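Long-range contacts in neural CELL adhesion molecule 1,140 KDA isoform (Homo sapiens, PDB 2VKW), which probably mediates adhesion between cells as a neural cell-surface receptor, its tandem fibronectin type III domains forming part of the extracellular region: residues G35-L40 against A87-G92; H142-Y147 against E157-S162; Q105-P110 against N186-S191; N124-N129 against K170-N175. All coordinates share one frame; numbering follows the deposited sequence.

Contact 1: G35-L40 against A87-G92; sequences GGVPIL and ALNGKG
With chi1 of Val37 at -64°, CG1 is anti to the carbonyl carbon and CG2 falls between backbone N and carbonyl carbon, as the amide of Asn89 does (chi1 72°); the two side chains cross at about a right angle. The methyl CG2 of Val37 lies 3.4 Å from ND2 of Asn89 and also packs against the backbone N of Gly90. ND2 makes a weak hydrogen bond to Val37 O (3.4 Å) and a further one to Asp7 O, so this amide nitrogen links the loop to the N-terminal segment. In the fibronectin type III fold, this is where the loop leading into strand 41-48 leans on the hairpin turn between strands 80-89 and 92-103. The type I turn from Asn89 to Gly92 is braced from within by an Asx turn, in which Asn89 OD1 accepts from Lys91 N (2.8 Å) above the carbonyl plane. Further along, Leu40 N donates to Leu88 O at 2.7 Å, while CG2 of Ile39 touches CB of Ala87 (3.9 Å) where Pro31 also packs on both residues. A water bridges the two backbones, donating to Pro38 O (2.6 Å) and accepting from Gly90 N (2.8 Å).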
loop_
_atom_site.group_PDB
_atom_site.type_symbol
_atom_site.label_atom_id
_atom_site.label_comp_id
_atom_site.label_asym_id
_atom_site.label_seq_id
_atom_site.Cartn_x
_atom_site.Cartn_y
_atom_site.Cartn_z
ATOM N N GLY A 35 19.283 24.089 -7.392
ATOM C CA GLY A 35 20.240 24.645 -8.326
ATOM C C GLY A 35 19.626 25.692 -9.232
ATOM O O GLY A 35 20.343 26.459 -9.872
ATOM N N GLY A 36 18.298 25.728 -9.293
ATOM C CA GLY A 36 17.639 26.706 -10.140
ATOM C C GLY A 36 16.590 26.106 -11.051
ATOM O O GLY A 36 15.612 26.774 -11.392
ATOM N N VAL A 37 16.802 24.854 -11.452
ATOM C CA VAL A 37 15.866 24.134 -12.317
ATOM C C VAL A 37 15.511 22.806 -11.646
ATOM O O VAL A 37 16.333 22.215 -10.951
ATOM C CB VAL A 37 16.467 23.881 -13.725
ATOM C CG1 VAL A 37 16.710 25.210 -14.419
ATOM C CG2 VAL A 37 17.770 23.103 -13.618
ATOM N N PRO A 38 14.277 22.323 -11.850
ATOM C CA PRO A 38 13.763 21.075 -11.276
ATOM C C PRO A 38 14.634 19.838 -11.437
ATOM O O PRO A 38 15.118 19.534 -12.527
ATOM C CB PRO A 38 12.413 20.898 -11.973
ATOM C CG PRO A 38 12.014 22.288 -12.309
ATOM C CD PRO A 38 13.306 22.887 -12.798
ATOM N N ILE A 39 14.812 19.116 -10.339
ATOM C CA ILE A 39 15.580 17.881 -10.360
ATOM C C ILE A 39 14.781 16.893 -11.214
ATOM O O ILE A 39 13.575 16.735 -11.026
ATOM C CB ILE A 39 15.738 17.328 -8.941
ATOM C CG1 ILE A 39 16.567 18.302 -8.101
ATOM C CG2 ILE A 39 16.390 15.963 -8.988
ATOM C CD1 ILE A 39 16.549 17.991 -6.627
ATOM N N LEU A 40 15.452 16.234 -12.151
ATOM C CA LEU A 40 14.784 15.286 -13.041
ATOM C C LEU A 40 14.904 13.828 -12.607
ATOM O O LEU A 40 13.943 13.063 -12.713
ATOM C CB LEU A 40 15.333 15.433 -14.457
ATOM C CG LEU A 40 15.305 16.846 -15.045
ATOM C CD1 LEU A 40 15.886 16.825 -16.444
ATOM C CD2 LEU A 40 13.873 17.369 -15.069
ATOM N N ALA A 87 21.834 13.834 -7.622
ATOM C CA ALA A 87 20.675 14.369 -8.326
ATOM C C ALA A 87 21.047 14.978 -9.674
ATOM O O ALA A 87 22.103 15.594 -9.823
ATOM C CB ALA A 87 19.983 15.408 -7.463
ATOM N N LEU A 88 20.169 14.802 -10.653
ATOM C CA LEU A 88 20.391 15.341 -11.984
ATOM C C LEU A 88 19.301 16.340 -12.346
ATOM O O LEU A 88 18.117 16.071 -12.142
ATOM C CB LEU A 88 20.389 14.217 -13.025
ATOM C CG LEU A 88 20.401 14.635 -14.498
ATOM C CD1 LEU A 88 21.828 14.812 -14.965
ATOM C CD2 LEU A 88 19.706 13.573 -15.344
ATOM N N ASN A 89 19.705 17.500 -12.862
ATOM C CA ASN A 89 18.747 18.501 -13.307
ATOM C C ASN A 89 19.238 19.071 -14.639
ATOM O O ASN A 89 20.197 18.555 -15.218
ATOM C CB ASN A 89 18.568 19.611 -12.270
ATOM C CG ASN A 89 19.764 20.526 -12.175
ATOM O OD1 ASN A 89 20.763 20.342 -12.870
ATOM N ND2 ASN A 89 19.669 21.523 -11.304
ATOM N N GLY A 90 18.579 20.121 -15.122
ATOM C CA GLY A 90 18.963 20.724 -16.385
ATOM C C GLY A 90 20.444 21.025 -16.582
ATOM O O GLY A 90 20.922 21.013 -17.713
ATOM N N LYS A 91 21.178 21.288 -15.504
ATOM C CA LYS A 91 22.601 21.605 -15.621
ATOM C C LYS A 91 23.537 20.404 -15.531
ATOM O O LYS A 91 24.710 20.508 -15.885
ATOM C CB LYS A 91 23.018 22.634 -14.559
ATOM C CG LYS A 91 22.275 23.961 -14.629
ATOM C CD LYS A 91 22.309 24.566 -16.036
ATOM C CE LYS A 91 23.729 24.886 -16.512
ATOM N NZ LYS A 91 24.288 26.136 -15.911
ATOM N N GLY A 92 23.033 19.275 -15.047
ATOM C CA GLY A 92 23.869 18.093 -14.935
ATOM C C GLY A 92 23.758 17.395 -13.591
ATOM O O GLY A 92 22.879 17.712 -12.794
HETATM O O HOH W 1 15.851 20.716 -14.779
#

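Contact 2: H142-Y147 against E157-S162; sequences HYLVRY and EIRLPS
Three backbone hydrogen bonds tie the segments: Val145 and Ile158 exchange a pair, N to O both ways at 2.9 Å, and Leu160 N reaches Tyr143 O at 2.8 Å. A side chain makes a fourth: His142 ND1 donates to Leu160 O (3.0 Å, 168°), which lies in the imidazole plane. This bond helps to fix the ring's rotation, and over one face the guanidinium of Arg159 lies flat, centres 3.7 Å apart and planes 13° from parallel. An extended start, anti at chi1 and chi2, carries CD of Arg159 over the ring, and a bend at chi3 (80°) lays the guanidinium there. The segments form the antiparallel hairpin of strands 142-149 and 158-160 at one edge of the second fibronectin type III domain's four-stranded sheet. Apolar packing alternates across it. On the side facing strand 126-131, CD1 of Leu160 meets Tyr143 CB (3.6 Å) and Val145 CG2, and Ile158 CD1 touches Tyr147 CE2; on the other, Leu144 CD2 presses on Arg159 CG. Charge plays a looser part: a face of the Arg146 guanidinium lies over Glu157 N, but NE, 4.6 Å from Glu157 OE2, points no N-H at it, and NH1 bonds weakly to Lys155 O.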
loop_
_atom_site.group_PDB
_atom_site.type_symbol
_atom_site.label_atom_id
_atom_site.label_comp_id
_atom_site.label_asym_id
_atom_site.label_seq_id
_atom_site.Cartn_x
_atom_site.Cartn_y
_atom_site.Cartn_z
ATOM N N HIS A 142 5.065 -20.583 -5.388
ATOM C CA HIS A 142 3.636 -20.450 -5.640
ATOM C C HIS A 142 3.016 -19.134 -5.216
ATOM O O HIS A 142 3.362 -18.576 -4.176
ATOM C CB HIS A 142 2.878 -21.585 -4.949
ATOM C CG HIS A 142 3.177 -22.934 -5.514
ATOM N ND1 HIS A 142 2.828 -23.295 -6.797
ATOM C CD2 HIS A 142 3.817 -24.002 -4.982
ATOM C CE1 HIS A 142 3.239 -24.530 -7.032
ATOM N NE2 HIS A 142 3.842 -24.980 -5.946
ATOM N N TYR A 143 2.100 -18.639 -6.042
ATOM C CA TYR A 143 1.372 -17.424 -5.733
ATOM C C TYR A 143 -0.009 -17.910 -5.328
ATOM O O TYR A 143 -0.613 -18.718 -6.027
ATOM C CB TYR A 143 1.248 -16.526 -6.957
ATOM C CG TYR A 143 2.479 -15.727 -7.267
ATOM C CD1 TYR A 143 2.868 -14.672 -6.450
ATOM C CD2 TYR A 143 3.243 -16.005 -8.398
ATOM C CE1 TYR A 143 3.982 -13.906 -6.752
ATOM C CE2 TYR A 143 4.365 -15.244 -8.713
ATOM C CZ TYR A 143 4.727 -14.191 -7.888
ATOM O OH TYR A 143 5.818 -13.409 -8.212
ATOM N N LEU A 144 -0.492 -17.442 -4.188
ATOM C CA LEU A 144 -1.807 -17.828 -3.709
ATOM C C LEU A 144 -2.694 -16.610 -3.881
ATOM O O LEU A 144 -2.317 -15.502 -3.497
ATOM C CB LEU A 144 -1.736 -18.242 -2.235
ATOM C CG LEU A 144 -0.810 -19.429 -1.933
ATOM C CD1 LEU A 144 -0.685 -19.626 -0.425
ATOM C CD2 LEU A 144 -1.362 -20.688 -2.591
ATOM N N VAL A 145 -3.868 -16.820 -4.464
ATOM C CA VAL A 145 -4.810 -15.741 -4.720
ATOM C C VAL A 145 -6.175 -15.957 -4.065
ATOM O O VAL A 145 -6.845 -16.962 -4.316
ATOM C CB VAL A 145 -5.018 -15.554 -6.245
ATOM C CG1 VAL A 145 -6.017 -14.439 -6.507
ATOM C CG2 VAL A 145 -3.682 -15.235 -6.919
ATOM N N ARG A 146 -6.561 -15.007 -3.214
ATOM C CA ARG A 146 -7.850 -15.016 -2.524
ATOM C C ARG A 146 -8.610 -13.794 -3.039
ATOM O O ARG A 146 -8.066 -12.685 -3.058
ATOM C CB ARG A 146 -7.665 -14.880 -1.007
ATOM C CG ARG A 146 -7.465 -16.176 -0.258
ATOM C CD ARG A 146 -8.758 -16.973 -0.189
ATOM N NE ARG A 146 -8.637 -18.154 0.667
ATOM C CZ ARG A 146 -9.609 -19.042 0.858
ATOM N NH1 ARG A 146 -10.783 -18.886 0.258
ATOM N NH2 ARG A 146 -9.402 -20.095 1.641
ATOM N N TYR A 147 -9.856 -13.987 -3.462
ATOM C CA TYR A 147 -10.644 -12.875 -3.966
ATOM C C TYR A 147 -12.125 -13.112 -3.710
ATOM O O TYR A 147 -12.552 -14.248 -3.537
ATOM C CB TYR A 147 -10.379 -12.683 -5.460
ATOM C CG TYR A 147 -11.134 -13.628 -6.371
ATOM C CD1 TYR A 147 -12.283 -13.208 -7.038
ATOM C CD2 TYR A 147 -10.696 -14.934 -6.575
ATOM C CE1 TYR A 147 -12.975 -14.059 -7.890
ATOM C CE2 TYR A 147 -11.387 -15.802 -7.430
ATOM C CZ TYR A 147 -12.526 -15.353 -8.084
ATOM O OH TYR A 147 -13.212 -16.195 -8.938
ATOM N N GLU A 157 -9.412 -20.550 -2.615
ATOM C CA GLU A 157 -8.071 -20.054 -2.898
ATOM C C GLU A 157 -7.561 -20.636 -4.216
ATOM O O GLU A 157 -7.722 -21.831 -4.485
ATOM C CB GLU A 157 -7.110 -20.441 -1.768
ATOM C CG GLU A 157 -5.689 -19.903 -1.941
ATOM C CD GLU A 157 -4.748 -20.333 -0.821
ATOM O OE1 GLU A 157 -4.462 -21.544 -0.715
ATOM O OE2 GLU A 157 -4.294 -19.462 -0.046
ATOM N N ILE A 158 -6.956 -19.781 -5.036
ATOM C CA ILE A 158 -6.402 -20.193 -6.321
ATOM C C ILE A 158 -4.887 -20.230 -6.208
ATOM O O ILE A 158 -4.256 -19.192 -6.032
ATOM C CB ILE A 158 -6.738 -19.193 -7.440
ATOM C CG1 ILE A 158 -8.249 -19.040 -7.578
ATOM C CG2 ILE A 158 -6.127 -19.658 -8.754
ATOM C CD1 ILE A 158 -8.645 -17.981 -8.581
ATOM N N ARG A 159 -4.301 -21.417 -6.299
ATOM C CA ARG A 159 -2.854 -21.524 -6.222
ATOM C C ARG A 159 -2.306 -21.567 -7.642
ATOM O O ARG A 159 -2.650 -22.456 -8.417
ATOM C CB ARG A 159 -2.443 -22.788 -5.472
ATOM C CG ARG A 159 -0.984 -22.777 -5.059
ATOM C CD ARG A 159 -0.557 -24.074 -4.407
ATOM N NE ARG A 159 -0.287 -25.111 -5.396
ATOM C CZ ARG A 159 0.546 -26.126 -5.194
ATOM N NH1 ARG A 159 1.188 -26.238 -4.035
ATOM N NH2 ARG A 159 0.748 -27.022 -6.152
ATOM N N LEU A 160 -1.461 -20.601 -7.986
ATOM C CA LEU A 160 -0.880 -20.539 -9.323
ATOM C C LEU A 160 0.384 -21.394 -9.403
ATOM O O LEU A 160 1.110 -21.526 -8.423
ATOM C CB LEU A 160 -0.553 -19.088 -9.678
ATOM C CG LEU A 160 -1.746 -18.129 -9.559
ATOM C CD1 LEU A 160 -1.261 -16.692 -9.580
ATOM C CD2 LEU A 160 -2.740 -18.389 -10.685
ATOM N N PRO A 161 0.650 -22.002 -10.572
ATOM C CA PRO A 161 1.843 -22.841 -10.736
ATOM C C PRO A 161 3.108 -21.993 -10.773
ATOM O O PRO A 161 3.087 -20.859 -11.250
ATOM C CB PRO A 161 1.595 -23.545 -12.074
ATOM C CG PRO A 161 0.098 -23.545 -12.204
ATOM C CD PRO A 161 -0.253 -22.156 -11.722
ATOM N N SER A 162 4.207 -22.544 -10.269
ATOM C CA SER A 162 5.471 -21.825 -10.263
ATOM C C SER A 162 5.742 -21.353 -11.678
ATOM O O SER A 162 5.475 -22.073 -12.638
ATOM C CB SER A 162 6.605 -22.740 -9.799
ATOM O OG SER A 162 6.683 -23.897 -10.615
#

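Contact 3: Q105-P110 against N186-S191; sequences QPVREP and NQQGKS
Val107 makes the first touch as the linker between the two fibronectin type III domains runs past the last hairpin turn of the second domain, the type I turn from Asn186 to Gly189. Its CG1 methyl lies 3.4 Å from OE1 of Gln188, whose chain, bent at chi2 (65°), crosses it at a slant. Next, Arg108 offers its backbone across the contact while its CB is directed away from the turn: its carbonyl O receives ND2 of Asn186 at 3.0 Å, in the carbonyl plane and on a lone pair, with the oxygen close to the plane of the amide. CB of Gln188 packs on the peptide that joins Arg108 to Glu109. The guanidinium of Arg108 grips the next residue side-on, NE to Glu109 OE1 (2.8 Å) and NH2 to Glu109 OE2 (2.9 Å), a salt bridge between neighbours, with NH1 bonded to Gln105 OE1 and the Arg108 side chain also packing on Tyr20 of the first domain. Tyr20 OH in turn donates to Glu109 O, tying the linker to the domain before it. Glu109 itself passes the turn with CB near Gly189 O and CG near Lys190 O. Within the turn, Asn186 OD1 accepts only weak bonds from Gln188 N and Gly189 N, so the amide's firmer hold within the contact is the one on the linker. Pro110, buried against Ala184, completes the run: its ring and the Asn186 side chain run antiparallel past each other, with CD 3.3 Å from Gly189 O and CG 3.4 Å from CG of Asn186.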
loop_
_atom_site.group_PDB
_atom_site.type_symbol
_atom_site.label_atom_id
_atom_site.label_comp_id
_atom_site.label_asym_id
_atom_site.label_seq_id
_atom_site.Cartn_x
_atom_site.Cartn_y
_atom_site.Cartn_z
ATOM N N GLN A 105 19.271 -8.521 4.725
ATOM C CA GLN A 105 18.828 -9.575 5.610
ATOM C C GLN A 105 19.174 -10.934 5.009
ATOM O O GLN A 105 19.496 -11.040 3.825
ATOM C CB GLN A 105 17.317 -9.480 5.802
ATOM C CG GLN A 105 16.879 -8.291 6.627
ATOM C CD GLN A 105 15.407 -8.345 6.932
ATOM O OE1 GLN A 105 14.909 -9.346 7.443
ATOM N NE2 GLN A 105 14.693 -7.270 6.620
ATOM N N PRO A 106 19.148 -11.994 5.826
ATOM C CA PRO A 106 19.462 -13.305 5.248
ATOM C C PRO A 106 18.249 -13.770 4.433
ATOM O O PRO A 106 17.239 -13.070 4.352
ATOM C CB PRO A 106 19.703 -14.180 6.476
ATOM C CG PRO A 106 18.757 -13.590 7.479
ATOM C CD PRO A 106 18.964 -12.088 7.284
ATOM N N VAL A 107 18.359 -14.946 3.830
ATOM C CA VAL A 107 17.285 -15.513 3.033
ATOM C C VAL A 107 16.067 -15.811 3.912
ATOM O O VAL A 107 16.204 -16.408 4.985
ATOM C CB VAL A 107 17.761 -16.808 2.357
ATOM C CG1 VAL A 107 16.605 -17.497 1.659
ATOM C CG2 VAL A 107 18.881 -16.482 1.373
ATOM N N ARG A 108 14.886 -15.392 3.454
ATOM C CA ARG A 108 13.643 -15.612 4.192
ATOM C C ARG A 108 12.424 -15.678 3.269
ATOM O O ARG A 108 12.562 -15.954 2.079
ATOM C CB ARG A 108 13.447 -14.500 5.217
ATOM C CG ARG A 108 13.482 -13.108 4.629
ATOM C CD ARG A 108 13.393 -12.067 5.737
ATOM N NE ARG A 108 12.048 -11.963 6.297
ATOM C CZ ARG A 108 11.722 -11.159 7.301
ATOM N NH1 ARG A 108 12.643 -10.392 7.864
ATOM N NH2 ARG A 108 10.472 -11.109 7.734
ATOM N N GLU A 109 11.234 -15.437 3.822
ATOM C CA GLU A 109 10.015 -15.475 3.019
ATOM C C GLU A 109 10.022 -14.275 2.061
ATOM O O GLU A 109 10.751 -13.306 2.273
ATOM C CB GLU A 109 8.754 -15.453 3.906
ATOM C CG GLU A 109 8.372 -14.087 4.437
ATOM C CD GLU A 109 9.157 -13.697 5.659
ATOM O OE1 GLU A 109 10.310 -14.157 5.791
ATOM O OE2 GLU A 109 8.620 -12.919 6.477
ATOM N N PRO A 110 9.219 -14.330 0.992
ATOM C CA PRO A 110 9.200 -13.212 0.043
ATOM C C PRO A 110 8.481 -11.995 0.602
ATOM O O PRO A 110 7.728 -12.099 1.566
ATOM C CB PRO A 110 8.464 -13.788 -1.172
ATOM C CG PRO A 110 8.515 -15.302 -0.964
ATOM C CD PRO A 110 8.364 -15.429 0.521
ATOM N N ASN A 186 7.630 -19.051 -0.887
ATOM C CA ASN A 186 8.847 -19.725 -1.306
ATOM C C ASN A 186 9.189 -20.739 -0.224
ATOM O O ASN A 186 8.408 -20.927 0.712
ATOM C CB ASN A 186 10.008 -18.740 -1.490
ATOM C CG ASN A 186 10.420 -18.056 -0.201
ATOM O OD1 ASN A 186 10.073 -18.496 0.901
ATOM N ND2 ASN A 186 11.184 -16.973 -0.334
ATOM N N GLN A 187 10.351 -21.377 -0.344
ATOM C CA GLN A 187 10.773 -22.381 0.626
ATOM C C GLN A 187 10.611 -21.972 2.080
ATOM O O GLN A 187 10.180 -22.783 2.888
ATOM C CB GLN A 187 12.233 -22.782 0.394
ATOM C CG GLN A 187 12.443 -23.859 -0.665
ATOM C CD GLN A 187 11.893 -25.224 -0.264
ATOM O OE1 GLN A 187 12.163 -26.228 -0.924
ATOM N NE2 GLN A 187 11.121 -25.265 0.817
ATOM N N GLN A 188 10.956 -20.728 2.409
ATOM C CA GLN A 188 10.866 -20.246 3.790
ATOM C C GLN A 188 9.487 -19.860 4.293
ATOM O O GLN A 188 9.314 -19.585 5.487
ATOM C CB GLN A 188 11.815 -19.064 4.015
ATOM C CG GLN A 188 13.276 -19.468 4.193
ATOM C CD GLN A 188 13.843 -20.102 2.946
ATOM O OE1 GLN A 188 13.902 -19.469 1.895
ATOM N NE2 GLN A 188 14.255 -21.358 3.051
ATOM N N GLY A 189 8.504 -19.828 3.401
ATOM C CA GLY A 189 7.172 -19.478 3.844
ATOM C C GLY A 189 6.421 -18.458 3.018
ATOM O O GLY A 189 6.890 -18.012 1.967
ATOM N N LYS A 190 5.246 -18.084 3.519
ATOM C CA LYS A 190 4.378 -17.135 2.843
ATOM C C LYS A 190 4.645 -15.687 3.205
ATOM O O LYS A 190 4.931 -15.347 4.353
ATOM C CB LYS A 190 2.905 -17.475 3.131
ATOM C CG LYS A 190 2.559 -18.925 2.820
ATOM C CD LYS A 190 1.098 -19.120 2.435
ATOM C CE LYS A 190 0.160 -19.089 3.619
ATOM N NZ LYS A 190 -1.239 -19.338 3.161
ATOM N N SER A 191 4.557 -14.834 2.198
ATOM C CA SER A 191 4.752 -13.403 2.365
ATOM C C SER A 191 3.474 -12.848 2.971
ATOM O O SER A 191 2.464 -13.551 3.058
ATOM C CB SER A 191 4.942 -12.753 0.997
ATOM O OG SER A 191 3.736 -12.845 0.240
#

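Contact 4: N124-N129 against K170-N175; sequences NSIKVN and KSLDWN
Asn124 lies flat over the indole of Trp174, amide and ring planes only 9° apart, so that a polar side chain stacks on an aromatic face instead of pointing an N-H at it. CB of Asn124 stands over the six-membered ring, 3.7 Å from its centroid and almost on the normal, and CG is 3.5 Å from CH2 at the outer rim. OD1 and ND2 extend on over that rim, with OD1 3.6 Å from CZ2. The first torsion of Asn124 (66°) sets the amide between its own backbone N and carbonyl carbon, which brings it over the tryptophan. Leu172 O lies above the same indole face, near OD1 of Asn124. Leu172 adds a second contact with the same asparagine: its N donates to Asn124 O at 3.1 Å, in the carbonyl plane, and its CB and CG close round that oxygen. Its CD1 reaches Ser125 CA (3.8 Å) and, loosely, Ile126 CG2, where Phe198 also packs. The contact joins the entry to strand 126-131 with the loop after strand 166-169. Asp173 N of that loop is bonded to the OH of Tyr178 on strand 177-186, consistent with the tyrosine corner known from Greek-key beta-sandwiches such as fibronectin type III domains. Asp122 OD1 receives both Asn124 N and Ser125 OG, a second shell that positions the asparagine. A water accepts from Ser171 N (2.9 Å) and gives Asn124 O a weak bond. The backbone bond helps to set the spacing, whereas the exposed indole is probably held to Asn124 mainly by dispersion and CH-pi contact, which imposes little direction.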
loop_
_atom_site.group_PDB
_atom_site.type_symbol
_atom_site.label_atom_id
_atom_site.label_comp_id
_atom_site.label_asym_id
_atom_site.label_seq_id
_atom_site.Cartn_x
_atom_site.Cartn_y
_atom_site.Cartn_z
ATOM N N ASN A 124 -16.360 -7.115 -17.039
ATOM C CA ASN A 124 -16.558 -7.959 -15.865
ATOM C C ASN A 124 -15.429 -8.969 -15.696
ATOM O O ASN A 124 -15.667 -10.127 -15.354
ATOM C CB ASN A 124 -17.878 -8.720 -15.968
ATOM C CG ASN A 124 -17.874 -9.715 -17.100
ATOM O OD1 ASN A 124 -18.434 -10.807 -16.988
ATOM N ND2 ASN A 124 -17.242 -9.346 -18.203
ATOM N N SER A 125 -14.205 -8.531 -15.957
ATOM C CA SER A 125 -13.055 -9.406 -15.810
ATOM C C SER A 125 -11.813 -8.560 -15.593
ATOM O O SER A 125 -11.846 -7.336 -15.739
ATOM C CB SER A 125 -12.883 -10.315 -17.039
ATOM O OG SER A 125 -12.551 -9.579 -18.201
ATOM N N ILE A 126 -10.716 -9.212 -15.238
ATOM C CA ILE A 126 -9.494 -8.488 -14.977
ATOM C C ILE A 126 -8.296 -9.413 -15.001
ATOM O O ILE A 126 -8.385 -10.581 -14.632
ATOM C CB ILE A 126 -9.566 -7.808 -13.597
ATOM C CG1 ILE A 126 -8.292 -7.008 -13.329
ATOM C CG2 ILE A 126 -9.750 -8.864 -12.513
ATOM C CD1 ILE A 126 -8.278 -6.330 -11.957
ATOM N N LYS A 127 -7.169 -8.882 -15.452
ATOM C CA LYS A 127 -5.943 -9.655 -15.487
ATOM C C LYS A 127 -5.037 -8.989 -14.475
ATOM O O LYS A 127 -4.753 -7.794 -14.592
ATOM C CB LYS A 127 -5.294 -9.599 -16.869
ATOM C CG LYS A 127 -3.985 -10.385 -16.965
ATOM C CD LYS A 127 -3.335 -10.232 -18.334
ATOM C CE LYS A 127 -2.111 -11.116 -18.465
ATOM N NZ LYS A 127 -1.441 -10.920 -19.775
ATOM N N VAL A 128 -4.610 -9.749 -13.473
ATOM C CA VAL A 128 -3.721 -9.218 -12.447
ATOM C C VAL A 128 -2.292 -9.688 -12.713
ATOM O O VAL A 128 -1.965 -10.847 -12.467
ATOM C CB VAL A 128 -4.138 -9.698 -11.039
ATOM C CG1 VAL A 128 -3.140 -9.203 -10.003
ATOM C CG2 VAL A 128 -5.531 -9.188 -10.706
ATOM N N ASN A 129 -1.446 -8.795 -13.228
ATOM C CA ASN A 129 -0.055 -9.150 -13.501
ATOM C C ASN A 129 0.731 -9.055 -12.200
ATOM O O ASN A 129 0.628 -8.071 -11.472
ATOM C CB ASN A 129 0.569 -8.206 -14.543
ATOM C CG ASN A 129 -0.073 -8.329 -15.916
ATOM O OD1 ASN A 129 -0.707 -7.387 -16.399
ATOM N ND2 ASN A 129 0.089 -9.488 -16.552
ATOM N N LYS A 170 -12.427 -13.863 -14.410
ATOM C CA LYS A 170 -13.470 -13.668 -15.412
ATOM C C LYS A 170 -14.849 -13.995 -14.848
ATOM O O LYS A 170 -14.985 -14.370 -13.674
ATOM C CB LYS A 170 -13.210 -14.583 -16.618
ATOM C CG LYS A 170 -11.827 -14.460 -17.238
ATOM C CD LYS A 170 -11.649 -15.423 -18.419
ATOM C CE LYS A 170 -10.314 -15.185 -19.143
ATOM N NZ LYS A 170 -9.995 -16.200 -20.199
ATOM N N SER A 171 -15.859 -13.861 -15.708
ATOM C CA SER A 171 -17.245 -14.155 -15.356
ATOM C C SER A 171 -17.603 -13.543 -14.015
ATOM O O SER A 171 -18.197 -14.205 -13.167
ATOM C CB SER A 171 -17.462 -15.670 -15.295
ATOM O OG SER A 171 -17.068 -16.300 -16.502
ATOM N N LEU A 172 -17.245 -12.278 -13.829
ATOM C CA LEU A 172 -17.503 -11.589 -12.575
ATOM C C LEU A 172 -18.880 -10.935 -12.523
ATOM O O LEU A 172 -19.482 -10.655 -13.564
ATOM C CB LEU A 172 -16.411 -10.540 -12.339
ATOM C CG LEU A 172 -14.992 -11.122 -12.281
ATOM C CD1 LEU A 172 -13.958 -10.009 -12.139
ATOM C CD2 LEU A 172 -14.901 -12.097 -11.115
ATOM N N ASP A 173 -19.377 -10.709 -11.306
ATOM C CA ASP A 173 -20.675 -10.071 -11.117
ATOM C C ASP A 173 -20.583 -8.644 -11.652
ATOM O O ASP A 173 -19.528 -8.019 -11.592
ATOM C CB ASP A 173 -21.066 -10.020 -9.630
ATOM C CG ASP A 173 -21.079 -11.391 -8.971
ATOM O OD1 ASP A 173 -21.556 -12.358 -9.597
ATOM O OD2 ASP A 173 -20.628 -11.495 -7.812
ATOM N N TRP A 174 -21.694 -8.133 -12.168
ATOM C CA TRP A 174 -21.732 -6.781 -12.713
ATOM C C TRP A 174 -21.988 -5.744 -11.622
ATOM O O TRP A 174 -22.644 -6.036 -10.619
ATOM C CB TRP A 174 -22.818 -6.684 -13.789
ATOM C CG TRP A 174 -22.619 -7.643 -14.928
ATOM C CD1 TRP A 174 -23.124 -8.908 -15.035
ATOM C CD2 TRP A 174 -21.801 -7.437 -16.091
ATOM N NE1 TRP A 174 -22.670 -9.503 -16.193
ATOM C CE2 TRP A 174 -21.855 -8.624 -16.855
ATOM C CE3 TRP A 174 -21.026 -6.364 -16.557
ATOM C CZ2 TRP A 174 -21.159 -8.770 -18.063
ATOM C CZ3 TRP A 174 -20.335 -6.508 -17.759
ATOM C CH2 TRP A 174 -20.408 -7.706 -18.498
ATOM N N ASN A 175 -21.459 -4.537 -11.822
ATOM C CA ASN A 175 -21.628 -3.447 -10.866
ATOM C C ASN A 175 -21.283 -3.925 -9.458
ATOM O O ASN A 175 -22.060 -3.747 -8.518
ATOM C CB ASN A 175 -23.076 -2.932 -10.914
ATOM C CG ASN A 175 -23.338 -1.827 -9.907
ATOM O OD1 ASN A 175 -22.714 -0.765 -9.956
ATOM N ND2 ASN A 175 -24.266 -2.073 -8.982
HETATM O O HOH W 2 -15.699 -12.270 -18.074
#

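Overall arrangement
Contact 1 stands apart at the surface of the first domain, about 45 Å between centres from contact 2, while contacts 2 and 4 lie in the second domain and contact 3 ties the linker to it. Contacts 2 and 3 reach the same four-stranded sheet and meet where Leu144 packs on Lys190; contact 4, nested with contact 2 inside the loop that contact 3 closes, touches contact 2 through Tyr147 and Leu172. Contacts 2, 3 and 4 are partly buried. Regular strand pairing belongs to contact 2 alone, whereas the other three fasten loops with isolated bonds. Contacts 1 and 3 both engage an asparagine at the turn between the last two strands of each domain, once against a loop and once against the interdomain linker.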